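Local coordinates for non-toxic crystal protein (Bacillus thuringiensis, PDB 2D42) that is a non-toxic parasporal crystal protein of unknown function whose structure closely resembles the aerolysin-type beta-pore-forming toxins, at residues 60-65 against 149-154; 70-75 against 141-146. One frame throughout, in Å; residues are numbered along the deposited sequence.

Contact 1: 60-65 against 149-154; sequences RRIITN and FHRATG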
ATOM      1  N   ARG A  60      32.006   2.278   7.424  1.00 25.10           N
ATOM      2  CA  ARG A  60      33.152   3.155   7.630  1.00 25.90           C
ATOM      3  C   ARG A  60      34.383   2.303   7.397  1.00 22.88           C
ATOM      4  O   ARG A  60      34.526   1.255   8.009  1.00 22.38           O
ATOM      5  CB  ARG A  60      33.183   3.704   9.066  1.00 28.77           C
ATOM      6  CG  ARG A  60      34.483   4.447   9.394  1.00 32.21           C
ATOM      7  CD  ARG A  60      34.603   4.850  10.874  1.00 38.24           C
ATOM      8  NE  ARG A  60      35.634   4.080  11.577  1.00 39.43           N
ATOM      9  CZ  ARG A  60      36.688   4.612  12.192  1.00 41.38           C
ATOM     10  NH1 ARG A  60      36.870   5.928  12.200  1.00 42.39           N
ATOM     11  NH2 ARG A  60      37.566   3.824  12.807  1.00 41.46           N
ATOM     12  N   ARG A  61      35.264   2.741   6.504  1.00 23.79           N
ATOM     13  CA  ARG A  61      36.489   1.992   6.218  1.00 23.33           C
ATOM     14  C   ARG A  61      37.686   2.917   6.222  1.00 23.04           C
ATOM     15  O   ARG A  61      37.549   4.133   6.068  1.00 22.32           O
ATOM     16  CB  ARG A  61      36.396   1.283   4.862  1.00 21.97           C
ATOM     17  CG  ARG A  61      35.408   0.154   4.846  1.00 23.27           C
ATOM     18  CD  ARG A  61      35.846  -0.933   5.819  1.00 25.00           C
ATOM     19  NE  ARG A  61      34.710  -1.687   6.318  1.00 26.74           N
ATOM     20  CZ  ARG A  61      34.750  -2.480   7.385  1.00 29.94           C
ATOM     21  NH1 ARG A  61      35.876  -2.631   8.073  1.00 29.21           N
ATOM     22  NH2 ARG A  61      33.656  -3.120   7.770  1.00 28.06           N
ATOM     23  N   ILE A  62      38.865   2.329   6.365  1.00 22.67           N
ATOM     24  CA  ILE A  62      40.081   3.107   6.425  1.00 23.51           C
ATOM     25  C   ILE A  62      41.177   2.646   5.484  1.00 25.58           C
ATOM     26  O   ILE A  62      41.436   1.455   5.356  1.00 27.08           O
ATOM     27  CB  ILE A  62      40.647   3.084   7.865  1.00 26.20           C
ATOM     28  CG1 ILE A  62      39.623   3.706   8.822  1.00 27.55           C
ATOM     29  CG2 ILE A  62      41.993   3.813   7.914  1.00 24.33           C
ATOM     30  CD1 ILE A  62      39.985   3.615  10.278  1.00 31.68           C
ATOM     31  N   ILE A  63      41.808   3.599   4.809  1.00 25.67           N
ATOM     32  CA  ILE A  63      42.932   3.288   3.938  1.00 26.17           C
ATOM     33  C   ILE A  63      44.079   4.109   4.500  1.00 26.21           C
ATOM     34  O   ILE A  63      44.039   5.337   4.485  1.00 27.62           O
ATOM     35  CB  ILE A  63      42.666   3.685   2.480  1.00 26.74           C
ATOM     36  CG1 ILE A  63      41.522   2.830   1.920  1.00 23.51           C
ATOM     37  CG2 ILE A  63      43.942   3.517   1.664  1.00 25.45           C
ATOM     38  CD1 ILE A  63      41.175   3.127   0.465  1.00 24.77           C
ATOM     39  N   THR A  64      45.088   3.432   5.027  1.00 26.25           N
ATOM     40  CA  THR A  64      46.221   4.121   5.619  1.00 28.57           C
ATOM     41  C   THR A  64      47.466   4.080   4.748  1.00 29.51           C
ATOM     42  O   THR A  64      47.865   3.019   4.275  1.00 28.83           O
ATOM     43  CB  THR A  64      46.584   3.513   6.968  1.00 28.44           C
ATOM     44  OG1 THR A  64      45.425   3.484   7.806  1.00 29.57           O
ATOM     45  CG2 THR A  64      47.684   4.330   7.639  1.00 30.19           C
ATOM     46  N   ASN A  65      48.082   5.238   4.538  1.00 29.96           N
ATOM     47  CA  ASN A  65      49.304   5.290   3.743  1.00 30.52           C
ATOM     48  C   ASN A  65      50.479   5.558   4.668  1.00 32.00           C
ATOM     49  O   ASN A  65      50.690   6.689   5.117  1.00 30.99           O
ATOM     50  CB  ASN A  65      49.225   6.384   2.681  1.00 32.09           C
ATOM     51  CG  ASN A  65      50.524   6.527   1.904  1.00 33.29           C
ATOM     52  OD1 ASN A  65      51.454   5.743   2.084  1.00 32.35           O
ATOM     53  ND2 ASN A  65      50.591   7.527   1.040  1.00 30.91           N
ATOM     54  N   PHE A 149      52.122   9.432   4.642  1.00 35.85           N
ATOM     55  CA  PHE A 149      51.912   9.457   6.082  1.00 36.82           C
ATOM     56  C   PHE A 149      50.569  10.054   6.523  1.00 35.57           C
ATOM     57  O   PHE A 149      50.493  10.794   7.508  1.00 33.38           O
ATOM     58  CB  PHE A 149      53.073  10.199   6.739  1.00 39.23           C
ATOM     59  CG  PHE A 149      54.418   9.567   6.474  1.00 44.90           C
ATOM     60  CD1 PHE A 149      54.804   8.405   7.141  1.00 44.95           C
ATOM     61  CD2 PHE A 149      55.295  10.128   5.548  1.00 45.75           C
ATOM     62  CE1 PHE A 149      56.044   7.814   6.891  1.00 46.54           C
ATOM     63  CE2 PHE A 149      56.539   9.542   5.290  1.00 46.92           C
ATOM     64  CZ  PHE A 149      56.912   8.385   5.962  1.00 46.06           C
ATOM     65  N   HIS A 150      49.518   9.704   5.790  1.00 35.05           N
ATOM     66  CA  HIS A 150      48.154  10.150   6.069  1.00 35.38           C
ATOM     67  C   HIS A 150      47.219   8.937   6.058  1.00 35.52           C
ATOM     68  O   HIS A 150      47.573   7.869   5.553  1.00 34.46           O
ATOM     69  CB  HIS A 150      47.665  11.119   4.988  1.00 37.42           C
ATOM     70  CG  HIS A 150      48.096  12.538   5.185  1.00 40.56           C
ATOM     71  ND1 HIS A 150      49.419  12.928   5.171  1.00 42.50           N
ATOM     72  CD2 HIS A 150      47.373  13.666   5.381  1.00 42.06           C
ATOM     73  CE1 HIS A 150      49.490  14.236   5.348  1.00 42.24           C
ATOM     74  NE2 HIS A 150      48.263  14.707   5.478  1.00 41.66           N
ATOM     75  N   ARG A 151      46.028   9.101   6.617  1.00 34.03           N
ATOM     76  CA  ARG A 151      45.048   8.026   6.605  1.00 33.80           C
ATOM     77  C   ARG A 151      43.764   8.634   6.058  1.00 32.73           C
ATOM     78  O   ARG A 151      43.469   9.811   6.313  1.00 30.50           O
ATOM     79  CB  ARG A 151      44.790   7.469   8.012  1.00 35.34           C
ATOM     80  CG  ARG A 151      43.875   8.325   8.870  1.00 39.46           C
ATOM     81  CD  ARG A 151      43.262   7.527  10.025  1.00 40.22           C
ATOM     82  NE  ARG A 151      44.274   7.039  10.949  1.00 44.32           N
ATOM     83  CZ  ARG A 151      45.045   7.828  11.692  1.00 48.60           C
ATOM     84  NH1 ARG A 151      44.914   9.146  11.621  1.00 48.71           N
ATOM     85  NH2 ARG A 151      45.959   7.300  12.498  1.00 48.41           N
ATOM     86  N   ALA A 152      43.022   7.844   5.288  1.00 28.08           N
ATOM     87  CA  ALA A 152      41.758   8.298   4.730  1.00 27.92           C
ATOM     88  C   ALA A 152      40.649   7.473   5.358  1.00 27.81           C
ATOM     89  O   ALA A 152      40.686   6.240   5.342  1.00 26.82           O
ATOM     90  CB  ALA A 152      41.742   8.127   3.212  1.00 24.83           C
ATOM     91  N   THR A 153      39.665   8.151   5.924  1.00 26.53           N
ATOM     92  CA  THR A 153      38.550   7.456   6.540  1.00 26.36           C
ATOM     93  C   THR A 153      37.299   7.741   5.742  1.00 25.34           C
ATOM     94  O   THR A 153      36.815   8.872   5.708  1.00 25.36           O
ATOM     95  CB  THR A 153      38.358   7.904   7.990  1.00 27.14           C
ATOM     96  OG1 THR A 153      39.545   7.596   8.725  1.00 26.00           O
ATOM     97  CG2 THR A 153      37.178   7.187   8.624  1.00 24.50           C
ATOM     98  N   GLY A 154      36.809   6.715   5.056  1.00 23.09           N
ATOM     99  CA  GLY A 154      35.606   6.866   4.265  1.00 23.87           C
ATOM    100  C   GLY A 154      34.378   6.377   5.016  1.00 23.22           C
ATOM    101  O   GLY A 154      34.316   5.221   5.426  1.00 21.81           O
TER
HETATM  102  O   HOH W   1      45.227   4.330  10.274  1.00 29.34           O
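The side chain of Arg-60 passes aslant by the methyl of Thr-153: CG of Arg-60 is 3.9 Å from Thr-153 CG2, and NH1 of Arg-60 returns to within 3.8 Å of the same methyl. CG of Arg-60 is anti to the backbone N (chi1 171°), beside the carbonyl carbon, which puts it next to that methyl. On the other branch of Thr-153, OG1 lies 3.9 Å from CG1 of Ile-62, and the two side chains stand side by side, pointing the same way. Further along that face Thr-64 and Arg-151 are likewise aligned, and a water joins them, 2.6 Å from Thr-64 OG1 and accepting from Arg-151 NE at 3.0 Å. The guanidinium of Arg-151 also forms a salt bridge through NH1 with Glu-243.

Strands 54-65 and 150-185 pair antiparallel here, their directions 165° apart, within a large mixed sheet consistent with the elongated, beta-rich build of the aerolysin/ETX-MTX2 pore-forming toxins. Ile-63 and Ala-152 are a hydrogen-bonded pair. Ile-63 N reaches Ala-152 O at 2.9 Å; Ala-152 N reaches Ile-63 O at 2.8 Å, and both bonds are nearly straight. Arg-61 and Gly-154 are bonded in both directions too. At the last rung Asn-65 N bonds to His-150 O; the return bond is weak. On the opposite face, Arg-61 and Ile-63 meet Phe-75 of strand 71-94 and Asn-65 meets Leu-71, while Ala-152 and His-150 touch strand 219-244. The amide of Asn-65 is held by Thr-67 at OD1 and by Asn-69 O at ND2.

Contact 2: 70-75 against 141-146; sequences SLEGVF and SQTIRV
Glu-72 and Arg-145 cross obliquely and form a salt bridge, Arg-145 NE donating a hydrogen bond to Glu-72 OE2 at 3.1 Å. The carboxylate uses its syn lone pair. With its plane 89° from that of the guanidinium, and NH2 of Arg-145 3.9 Å from OE2 of Glu-72, the bridge rests on NE alone. A bend at chi2 (-57°) turns Glu-72 CD back toward the neighbouring strand. Ser-70 OG lies beside the aliphatic part of Arg-145, 3.2 Å from its CG. On the same face Val-74 CG2 meets Thr-143 OG1 at 3.7 Å.

On the other face, CD1 of Leu-71 is 4.0 Å from Val-146 CB, the two chains side by side, and Phe-75 CE2 is 4.2 Å from Ile-144 CG2. Gly-73 brings no side chain to this face, where Ile-144 CG2 lies 3.6 Å from its carbonyl O.

Behind these contacts is the antiparallel ladder, with two backbone bonds at each of Leu-71/Val-146, Gly-73/Ile-144 and Phe-75/Gln-142. Gln-142 NE2 bonds to Thr-143 O on its own strand. The face of Leu-71 and Phe-75 packs on strand 54-65, while Gln-142 and Ile-144 lie against strand 219-244.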
ATOM      1  N   SER A  70      52.625   9.336  -2.254  1.00 42.92           N
ATOM      2  CA  SER A  70      51.180   9.463  -2.377  1.00 42.65           C
ATOM      3  C   SER A  70      50.636   8.240  -3.111  1.00 41.63           C
ATOM      4  O   SER A  70      51.321   7.663  -3.951  1.00 42.11           O
ATOM      5  CB  SER A  70      50.844  10.739  -3.156  1.00 42.24           C
ATOM      6  OG  SER A  70      49.509  10.734  -3.621  1.00 44.87           O
ATOM      7  N   LEU A  71      49.411   7.837  -2.788  1.00 39.77           N
ATOM      8  CA  LEU A  71      48.810   6.683  -3.446  1.00 38.11           C
ATOM      9  C   LEU A  71      47.319   6.895  -3.650  1.00 37.02           C
ATOM     10  O   LEU A  71      46.687   7.644  -2.904  1.00 38.52           O
ATOM     11  CB  LEU A  71      49.055   5.413  -2.621  1.00 37.50           C
ATOM     12  CG  LEU A  71      48.447   5.291  -1.219  1.00 36.19           C
ATOM     13  CD1 LEU A  71      46.945   5.024  -1.314  1.00 34.16           C
ATOM     14  CD2 LEU A  71      49.124   4.153  -0.482  1.00 36.19           C
ATOM     15  N   GLU A  72      46.765   6.248  -4.670  1.00 36.17           N
ATOM     16  CA  GLU A  72      45.344   6.359  -4.955  1.00 34.47           C
ATOM     17  C   GLU A  72      44.600   5.286  -4.173  1.00 34.38           C
ATOM     18  O   GLU A  72      45.017   4.127  -4.128  1.00 33.26           O
ATOM     19  CB  GLU A  72      45.070   6.178  -6.451  1.00 35.97           C
ATOM     20  CG  GLU A  72      45.697   7.237  -7.343  1.00 39.06           C
ATOM     21  CD  GLU A  72      45.257   8.648  -6.979  1.00 41.54           C
ATOM     22  OE1 GLU A  72      44.047   8.944  -7.093  1.00 40.11           O
ATOM     23  OE2 GLU A  72      46.124   9.456  -6.576  1.00 42.86           O
ATOM     24  N   GLY A  73      43.501   5.680  -3.549  1.00 32.17           N
ATOM     25  CA  GLY A  73      42.711   4.735  -2.789  1.00 29.67           C
ATOM     26  C   GLY A  73      41.302   4.740  -3.345  1.00 27.97           C
ATOM     27  O   GLY A  73      40.869   5.722  -3.935  1.00 28.33           O
ATOM     28  N   VAL A  74      40.591   3.637  -3.180  1.00 26.20           N
ATOM     29  CA  VAL A  74      39.223   3.555  -3.663  1.00 26.27           C
ATOM     30  C   VAL A  74      38.387   2.796  -2.644  1.00 26.25           C
ATOM     31  O   VAL A  74      38.739   1.682  -2.245  1.00 23.55           O
ATOM     32  CB  VAL A  74      39.133   2.817  -5.030  1.00 27.29           C
ATOM     33  CG1 VAL A  74      37.676   2.597  -5.407  1.00 27.54           C
ATOM     34  CG2 VAL A  74      39.807   3.650  -6.127  1.00 29.59           C
ATOM     35  N   PHE A  75      37.306   3.430  -2.203  1.00 25.77           N
ATOM     36  CA  PHE A  75      36.376   2.820  -1.264  1.00 26.94           C
ATOM     37  C   PHE A  75      35.203   2.306  -2.092  1.00 26.20           C
ATOM     38  O   PHE A  75      34.527   3.081  -2.766  1.00 24.47           O
ATOM     39  CB  PHE A  75      35.845   3.847  -0.257  1.00 25.75           C
ATOM     40  CG  PHE A  75      36.866   4.315   0.739  1.00 27.01           C
ATOM     41  CD1 PHE A  75      37.313   3.467   1.745  1.00 27.98           C
ATOM     42  CD2 PHE A  75      37.370   5.609   0.681  1.00 27.42           C
ATOM     43  CE1 PHE A  75      38.248   3.902   2.682  1.00 28.03           C
ATOM     44  CE2 PHE A  75      38.310   6.057   1.618  1.00 27.45           C
ATOM     45  CZ  PHE A  75      38.746   5.200   2.618  1.00 27.07           C
ATOM     46  N   SER A 141      31.052   4.089  -4.742  1.00 29.18           N
ATOM     47  CA  SER A 141      32.496   4.023  -4.610  1.00 31.48           C
ATOM     48  C   SER A 141      33.036   5.435  -4.583  1.00 29.88           C
ATOM     49  O   SER A 141      32.346   6.377  -4.961  1.00 32.60           O
ATOM     50  CB  SER A 141      33.118   3.250  -5.774  1.00 31.46           C
ATOM     51  OG  SER A 141      33.051   4.004  -6.971  1.00 37.06           O
ATOM     52  N   GLN A 142      34.270   5.581  -4.128  1.00 29.46           N
ATOM     53  CA  GLN A 142      34.898   6.892  -4.049  1.00 30.39           C
ATOM     54  C   GLN A 142      36.408   6.765  -4.148  1.00 30.55           C
ATOM     55  O   GLN A 142      37.031   6.033  -3.375  1.00 30.46           O
ATOM     56  CB  GLN A 142      34.543   7.569  -2.726  1.00 30.55           C
ATOM     57  CG  GLN A 142      35.317   8.860  -2.455  1.00 32.67           C
ATOM     58  CD  GLN A 142      34.874  10.001  -3.338  1.00 34.03           C
ATOM     59  OE1 GLN A 142      33.725  10.431  -3.277  1.00 35.50           O
ATOM     60  NE2 GLN A 142      35.780  10.496  -4.173  1.00 35.22           N
ATOM     61  N   THR A 143      36.994   7.488  -5.093  1.00 30.51           N
ATOM     62  CA  THR A 143      38.432   7.464  -5.275  1.00 30.95           C
ATOM     63  C   THR A 143      39.009   8.624  -4.491  1.00 30.35           C
ATOM     64  O   THR A 143      38.407   9.693  -4.418  1.00 30.00           O
ATOM     65  CB  THR A 143      38.798   7.599  -6.757  1.00 33.27           C
ATOM     66  OG1 THR A 143      38.112   6.583  -7.497  1.00 35.26           O
ATOM     67  CG2 THR A 143      40.297   7.423  -6.951  1.00 32.44           C
ATOM     68  N   ILE A 144      40.181   8.412  -3.912  1.00 31.74           N
ATOM     69  CA  ILE A 144      40.811   9.431  -3.092  1.00 32.50           C
ATOM     70  C   ILE A 144      42.322   9.358  -3.208  1.00 32.49           C
ATOM     71  O   ILE A 144      42.881   8.291  -3.432  1.00 31.56           O
ATOM     72  CB  ILE A 144      40.431   9.222  -1.602  1.00 34.50           C
ATOM     73  CG1 ILE A 144      40.964  10.370  -0.756  1.00 36.60           C
ATOM     74  CG2 ILE A 144      40.995   7.896  -1.097  1.00 34.31           C
ATOM     75  CD1 ILE A 144      40.308  11.687  -1.073  1.00 38.72           C
ATOM     76  N   ARG A 145      42.983  10.498  -3.058  1.00 33.03           N
ATOM     77  CA  ARG A 145      44.429  10.518  -3.109  1.00 33.27           C
ATOM     78  C   ARG A 145      44.893  10.641  -1.677  1.00 31.10           C
ATOM     79  O   ARG A 145      44.620  11.637  -1.009  1.00 31.25           O
ATOM     80  CB  ARG A 145      44.942  11.701  -3.931  1.00 38.36           C
ATOM     81  CG  ARG A 145      46.461  11.802  -3.941  1.00 43.86           C
ATOM     82  CD  ARG A 145      46.957  12.834  -4.945  1.00 49.67           C
ATOM     83  NE  ARG A 145      46.616  12.455  -6.315  1.00 54.27           N
ATOM     84  CZ  ARG A 145      46.999  13.128  -7.396  1.00 57.31           C
ATOM     85  NH1 ARG A 145      47.739  14.224  -7.274  1.00 57.97           N
ATOM     86  NH2 ARG A 145      46.644  12.701  -8.602  1.00 58.35           N
ATOM     87  N   VAL A 146      45.580   9.618  -1.192  1.00 29.00           N
ATOM     88  CA  VAL A 146      46.054   9.639   0.178  1.00 28.26           C
ATOM     89  C   VAL A 146      47.502  10.077   0.235  1.00 30.40           C
ATOM     90  O   VAL A 146      48.401   9.349  -0.188  1.00 30.60           O
ATOM     91  CB  VAL A 146      45.941   8.263   0.841  1.00 26.40           C
ATOM     92  CG1 VAL A 146      46.261   8.393   2.317  1.00 23.85           C
ATOM     93  CG2 VAL A 146      44.542   7.695   0.627  1.00 24.85           C
TER

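How the contacts relate
From the N terminus, strand 54-65 supplies the first half of contact 1, and strand 71-94 follows it to supply the first half of contact 2. The chain then runs out and returns along strand 129-146, closing contact 2, before a short connection leads into strand 150-185, which closes contact 1. Contact 2 is therefore nested within the loop closed by contact 1. Their centres are 9 Å apart, about 42 to 43 Å from the centre of the elongated chain and on the same side of it. Phe-75 CZ approaches Gly-154 N and Ala-152 O, each at 3.5 Å, and Asn-65 ND2 probably bonds to Val-146 O, joining these four strands of one mixed sheet near one end of the molecule.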